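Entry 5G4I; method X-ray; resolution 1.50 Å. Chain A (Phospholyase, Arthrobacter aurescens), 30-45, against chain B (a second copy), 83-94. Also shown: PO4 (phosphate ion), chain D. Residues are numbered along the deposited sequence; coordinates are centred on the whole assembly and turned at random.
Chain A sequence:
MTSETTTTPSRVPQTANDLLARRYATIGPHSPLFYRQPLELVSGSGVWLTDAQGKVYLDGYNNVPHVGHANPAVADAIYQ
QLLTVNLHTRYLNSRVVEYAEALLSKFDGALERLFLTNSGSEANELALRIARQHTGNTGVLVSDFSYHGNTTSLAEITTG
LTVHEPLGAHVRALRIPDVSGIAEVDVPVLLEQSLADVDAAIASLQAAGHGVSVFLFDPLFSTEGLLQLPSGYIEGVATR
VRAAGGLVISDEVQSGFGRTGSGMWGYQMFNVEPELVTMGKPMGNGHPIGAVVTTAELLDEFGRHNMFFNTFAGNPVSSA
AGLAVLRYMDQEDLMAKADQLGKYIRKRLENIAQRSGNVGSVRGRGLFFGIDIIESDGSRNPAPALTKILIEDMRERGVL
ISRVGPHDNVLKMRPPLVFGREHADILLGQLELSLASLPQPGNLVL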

# COMPACT_ATOMS: atom_id res chain seq x y z
N HIS A 30 8.19 16.35 -10.86
CA HIS A 30 6.74 16.39 -10.86
C HIS A 30 6.08 16.09 -9.50
O HIS A 30 5.04 16.68 -9.17
CB HIS A 30 6.18 15.46 -11.93
CG HIS A 30 6.74 15.73 -13.30
ND1 HIS A 30 6.49 16.91 -13.96
CD2 HIS A 30 7.57 15.03 -14.10
CE1 HIS A 30 7.13 16.92 -15.12
NE2 HIS A 30 7.83 15.80 -15.21
N SER A 31 6.72 15.22 -8.68
CA SER A 31 6.15 14.87 -7.34
C SER A 31 5.91 16.18 -6.56
O SER A 31 6.83 17.05 -6.49
CB SER A 31 7.08 13.93 -6.63
OG SER A 31 6.50 13.45 -5.41
N PRO A 32 4.70 16.43 -6.10
CA PRO A 32 4.35 17.81 -5.73
C PRO A 32 5.10 18.39 -4.49
O PRO A 32 5.41 17.64 -3.52
CB PRO A 32 2.80 17.73 -5.46
CG PRO A 32 2.57 16.24 -5.17
CD PRO A 32 3.51 15.54 -6.09
N LEU A 33 5.31 19.72 -4.50
CA LEU A 33 5.82 20.48 -3.37
C LEU A 33 4.95 21.69 -3.11
O LEU A 33 4.50 22.39 -4.07
CB LEU A 33 7.26 21.01 -3.64
CG LEU A 33 8.37 19.95 -3.65
CD1 LEU A 33 9.68 20.46 -4.26
CD2 LEU A 33 8.63 19.52 -2.18
N PHE A 34 4.66 22.00 -1.83
CA PHE A 34 3.95 23.23 -1.50
C PHE A 34 4.80 24.48 -1.60
O PHE A 34 6.02 24.43 -1.44
CB PHE A 34 3.39 23.18 -0.02
CG PHE A 34 2.29 22.15 0.25
CD1 PHE A 34 1.36 21.75 -0.69
CD2 PHE A 34 2.28 21.53 1.48
CE1 PHE A 34 0.37 20.75 -0.37
CE2 PHE A 34 1.21 20.63 1.82
CZ PHE A 34 0.31 20.21 0.90
N TYR A 35 4.11 25.59 -1.92
CA TYR A 35 4.65 27.01 -1.87
C TYR A 35 5.54 27.40 -3.06
O TYR A 35 6.09 26.55 -3.78
CB TYR A 35 5.38 27.32 -0.58
CG TYR A 35 4.54 27.17 0.71
CD1 TYR A 35 3.46 28.04 0.97
CD2 TYR A 35 4.78 26.16 1.61
CE1 TYR A 35 2.65 27.89 2.14
CE2 TYR A 35 3.99 25.98 2.75
CZ TYR A 35 2.94 26.86 3.01
OH TYR A 35 2.12 26.72 4.15
N ARG A 36 5.62 28.71 -3.29
CA ARG A 36 6.51 29.18 -4.38
C ARG A 36 7.95 28.77 -4.16
O ARG A 36 8.61 28.36 -5.16
CB ARG A 36 6.40 30.75 -4.49
N GLN A 37 8.46 28.86 -2.94
CA GLN A 37 9.76 28.41 -2.50
C GLN A 37 9.51 27.15 -1.60
O GLN A 37 9.01 27.32 -0.46
CB GLN A 37 10.60 29.47 -1.72
CG GLN A 37 12.01 29.06 -1.39
CD GLN A 37 13.07 29.19 -2.54
OE1 GLN A 37 13.63 28.22 -3.03
NE2 GLN A 37 13.34 30.41 -2.91
N PRO A 38 9.80 25.94 -2.12
CA PRO A 38 9.56 24.77 -1.25
C PRO A 38 10.21 24.92 0.12
O PRO A 38 11.36 25.42 0.22
CB PRO A 38 10.22 23.66 -2.03
CG PRO A 38 9.89 24.02 -3.52
CD PRO A 38 10.19 25.55 -3.49
N LEU A 39 9.56 24.42 1.17
CA LEU A 39 10.02 24.53 2.53
C LEU A 39 10.66 23.20 2.99
O LEU A 39 9.98 22.15 2.80
CB LEU A 39 8.86 24.80 3.57
CG LEU A 39 8.30 26.18 3.76
CD1 LEU A 39 7.28 26.00 4.92
CD2 LEU A 39 9.41 27.19 4.10
N GLU A 40 11.85 23.26 3.62
CA GLU A 40 12.55 22.12 4.16
C GLU A 40 12.25 22.05 5.65
O GLU A 40 12.71 22.88 6.46
CB GLU A 40 14.10 22.18 3.93
CG GLU A 40 14.83 20.95 4.43
CD GLU A 40 16.34 20.97 4.23
OE1 GLU A 40 16.78 21.91 3.53
OE2 GLU A 40 17.04 20.14 4.87
N LEU A 41 11.41 21.07 6.08
CA LEU A 41 11.04 20.93 7.49
C LEU A 41 11.84 19.87 8.15
O LEU A 41 11.79 18.71 7.73
CB LEU A 41 9.50 20.70 7.61
CG LEU A 41 8.61 21.84 7.15
CD1 LEU A 41 7.15 21.52 7.41
CD2 LEU A 41 8.94 23.16 7.85
N VAL A 42 12.62 20.23 9.17
CA VAL A 42 13.62 19.33 9.75
C VAL A 42 13.26 18.68 11.09
O VAL A 42 13.85 17.64 11.47
CB VAL A 42 15.03 20.02 9.87
CG1 VAL A 42 15.44 20.51 8.48
CG2 VAL A 42 15.02 21.13 10.86
N SER A 43 12.35 19.27 11.84
CA SER A 43 11.93 18.74 13.16
C SER A 43 10.58 19.32 13.49
O SER A 43 10.10 20.34 12.94
CB SER A 43 12.92 19.04 14.24
OG SER A 43 12.99 20.45 14.49
N GLY A 44 9.88 18.63 14.39
CA GLY A 44 8.58 19.09 14.91
C GLY A 44 8.34 18.63 16.35
O GLY A 44 8.97 17.66 16.83
N SER A 45 7.42 19.30 17.05
CA SER A 45 6.98 18.86 18.39
C SER A 45 5.55 19.31 18.59
O SER A 45 5.23 20.52 18.62
CB SER A 45 7.93 19.47 19.46
OG SER A 45 7.44 18.98 20.73
N LEU B 83 11.34 10.58 16.67
CA LEU B 83 11.48 11.65 17.67
C LEU B 83 11.91 12.99 17.03
O LEU B 83 12.04 14.00 17.78
CB LEU B 83 12.53 11.25 18.75
CG LEU B 83 12.12 10.04 19.61
CD1 LEU B 83 13.32 9.64 20.52
CD2 LEU B 83 10.89 10.26 20.40
N THR B 84 11.96 13.06 15.70
CA THR B 84 12.35 14.24 14.91
C THR B 84 11.20 14.81 14.13
O THR B 84 10.63 15.84 14.52
CB THR B 84 13.59 13.87 14.06
OG1 THR B 84 14.62 13.27 14.92
CG2 THR B 84 14.14 15.06 13.40
N VAL B 85 10.79 14.16 13.02
CA VAL B 85 9.63 14.55 12.21
C VAL B 85 9.30 13.47 11.20
O VAL B 85 10.15 12.64 10.84
CB VAL B 85 9.92 15.89 11.46
CG1 VAL B 85 10.94 15.74 10.33
CG2 VAL B 85 8.63 16.58 10.96
N ASN B 86 8.04 13.41 10.76
CA ASN B 86 7.60 12.30 9.92
C ASN B 86 6.50 12.71 8.91
O ASN B 86 5.42 12.00 8.80
CB ASN B 86 7.15 11.15 10.78
CG ASN B 86 6.95 9.83 10.00
OD1 ASN B 86 7.58 9.66 8.94
ND2 ASN B 86 6.15 8.88 10.56
N LEU B 87 6.79 13.72 8.08
CA LEU B 87 5.77 14.22 7.11
C LEU B 87 5.97 13.75 5.68
O LEU B 87 7.07 13.39 5.22
CB LEU B 87 5.88 15.75 7.15
CG LEU B 87 5.20 16.44 8.35
CD1 LEU B 87 5.52 17.94 8.39
CD2 LEU B 87 3.66 16.25 8.31
N HIS B 88 4.91 13.88 4.92
CA HIS B 88 4.84 13.55 3.50
C HIS B 88 5.83 14.45 2.66
O HIS B 88 6.35 15.50 3.14
CB HIS B 88 3.40 13.71 2.99
CG HIS B 88 2.88 15.10 3.25
ND1 HIS B 88 3.21 16.21 2.49
CD2 HIS B 88 2.20 15.59 4.33
CE1 HIS B 88 2.77 17.30 3.07
NE2 HIS B 88 2.09 16.94 4.17
N THR B 89 5.99 14.02 1.45
CA THR B 89 7.01 14.62 0.53
C THR B 89 6.63 15.95 -0.11
O THR B 89 7.47 16.50 -0.91
CB THR B 89 7.40 13.62 -0.54
OG1 THR B 89 6.20 13.21 -1.27
CG2 THR B 89 8.09 12.38 0.03
N ARG B 90 5.51 16.55 0.23
CA ARG B 90 5.19 17.93 -0.20
C ARG B 90 5.98 19.01 0.58
O ARG B 90 5.98 20.22 0.17
CB ARG B 90 3.71 18.18 -0.29
CG ARG B 90 3.06 17.21 -1.26
CD ARG B 90 1.57 17.17 -1.22
NE ARG B 90 1.16 16.66 0.11
CZ ARG B 90 -0.09 16.40 0.47
NH1 ARG B 90 -1.06 16.65 -0.36
NH2 ARG B 90 -0.34 15.96 1.71
N TYR B 91 6.67 18.58 1.59
CA TYR B 91 7.74 19.41 2.21
C TYR B 91 9.10 18.75 1.95
O TYR B 91 9.21 17.52 2.05
CB TYR B 91 7.54 19.56 3.70
CG TYR B 91 6.21 20.11 4.14
CD1 TYR B 91 5.84 21.48 4.00
CD2 TYR B 91 5.25 19.26 4.71
CE1 TYR B 91 4.56 21.98 4.40
CE2 TYR B 91 4.02 19.74 5.17
CZ TYR B 91 3.64 21.09 5.04
OH TYR B 91 2.40 21.54 5.40
N LEU B 92 10.16 19.51 1.63
CA LEU B 92 11.46 18.91 1.50
C LEU B 92 11.98 18.34 2.82
O LEU B 92 11.70 18.89 3.92
CB LEU B 92 12.51 19.99 1.03
CG LEU B 92 12.34 20.54 -0.38
CD1 LEU B 92 13.34 21.70 -0.56
CD2 LEU B 92 12.59 19.46 -1.45
N ASN B 93 12.74 17.25 2.69
CA ASN B 93 13.38 16.62 3.83
C ASN B 93 14.52 15.69 3.30
O ASN B 93 14.37 15.07 2.25
CB ASN B 93 12.39 15.87 4.77
CG ASN B 93 13.02 15.32 6.04
OD1 ASN B 93 13.04 15.99 7.15
ND2 ASN B 93 13.59 14.15 5.94
N SER B 94 15.67 15.69 3.99
CA SER B 94 16.85 15.02 3.43
C SER B 94 16.79 13.49 3.40
O SER B 94 17.43 12.89 2.55
CB SER B 94 18.13 15.50 4.13
OG SER B 94 18.20 15.00 5.44
P PO4 D . -4.00 16.21 1.79
O1 PO4 D . -5.33 15.98 2.23
O2 PO4 D . -2.93 16.20 2.88
O3 PO4 D . -4.14 17.72 1.67
O4 PO4 D . -3.51 15.57 0.52
O HOH W 1 5.50 14.91 -3.23
O HOH W 2 7.17 22.86 0.47
O HOH W 3 1.49 23.87 4.31
O HOH W 4 16.05 17.76 6.00
O HOH W 5 11.27 16.72 17.84

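This is a contact between two copies of one protein in which backbone segments are joined by four main-chain hydrogen bonds, with aromatic and aliphatic side chains packed between them and water filling the gaps. The two stretches together bury 984 Å².

The backbone bonds are spread along the whole contact. Phe A34 N donates to Arg B90 O at 3.0 Å, with a nearly straight angle of 164°. Further along, Leu B92 is held from both of its polar backbone atoms. Leu B92 N donates to Leu A39 O at 2.9 Å, and Leu A41 N donates to Leu B92 O at 3.1 Å. Together these two bonds make a single beta bridge between Glu A40 and Leu B92. The last bond runs from Gly A44 N to Thr B84 O, at 2.9 Å. None of the four depends on a side chain.

Several backbone carbons also approach carbonyl oxygens. Arg B90 CA lies 3.3 Å from Pro A32 O, and Glu A40 CA lies 3.3 Å from Leu B92 O. Leu B92 O therefore receives both an N-H and a CA-H from chain A.

Arg B90 sits in a type I turn that runs from His B88 to Tyr B91. Arg B90 N donates to His B88 ND1 at 3.2 Å. The arginine side chain lies along Phe A34. Arg B90 CB stands 3.9 Å from the centroid of the Phe A34 ring, only 5° off the ring normal, so this is a CH-pi contact over the face. Farther out, Phe A34 CZ lies over one face of the guanidinium. The edge of that group remains free for a phosphate ion, probably from the crystallisation liquor. Arg B90 NH1 donates to PO4 O4 at 2.8 Å, and Arg B90 NH2 donates to PO4 O2 at 2.9 Å.

Phe A34 and Leu A41 pack against the Tyr B91 ring. The edge of Phe A34 points toward the face of the Tyr B91 ring; the planes meet at 79° and the centroids are 5.4 Å apart. Leu A41 CD1 also lies over a face, 3.7 Å from the Tyr B91 ring centroid. Leu A41 CD1 also reaches Leu B87 CD1 at 4.1 Å. Leu B92 points toward chain A and packs against Leu A33 and Pro A38, among others. Leu B92 CD2 is 4.0 Å from Leu A33 CD2, and Leu B92 CD1 is 4.0 Å from Pro A38 CB.

Water completes the polar network. Water 2 donates to Phe A34 O and Arg B90 O and accepts from Leu A39 N, so it links the two chains beside the direct Phe A34 bond. Water 1 joins Ser A31 OG, Pro A32 O and Thr B89 OG1. The two hydroxyls are themselves 4.2 Å apart, Ser A31 OG to Thr B89 OG1, and meet through this water. Water 3 bridges the hydroxyls of Tyr A35 and Tyr B91. Water 4 connects Glu A40 OE2 with Ser B94 N.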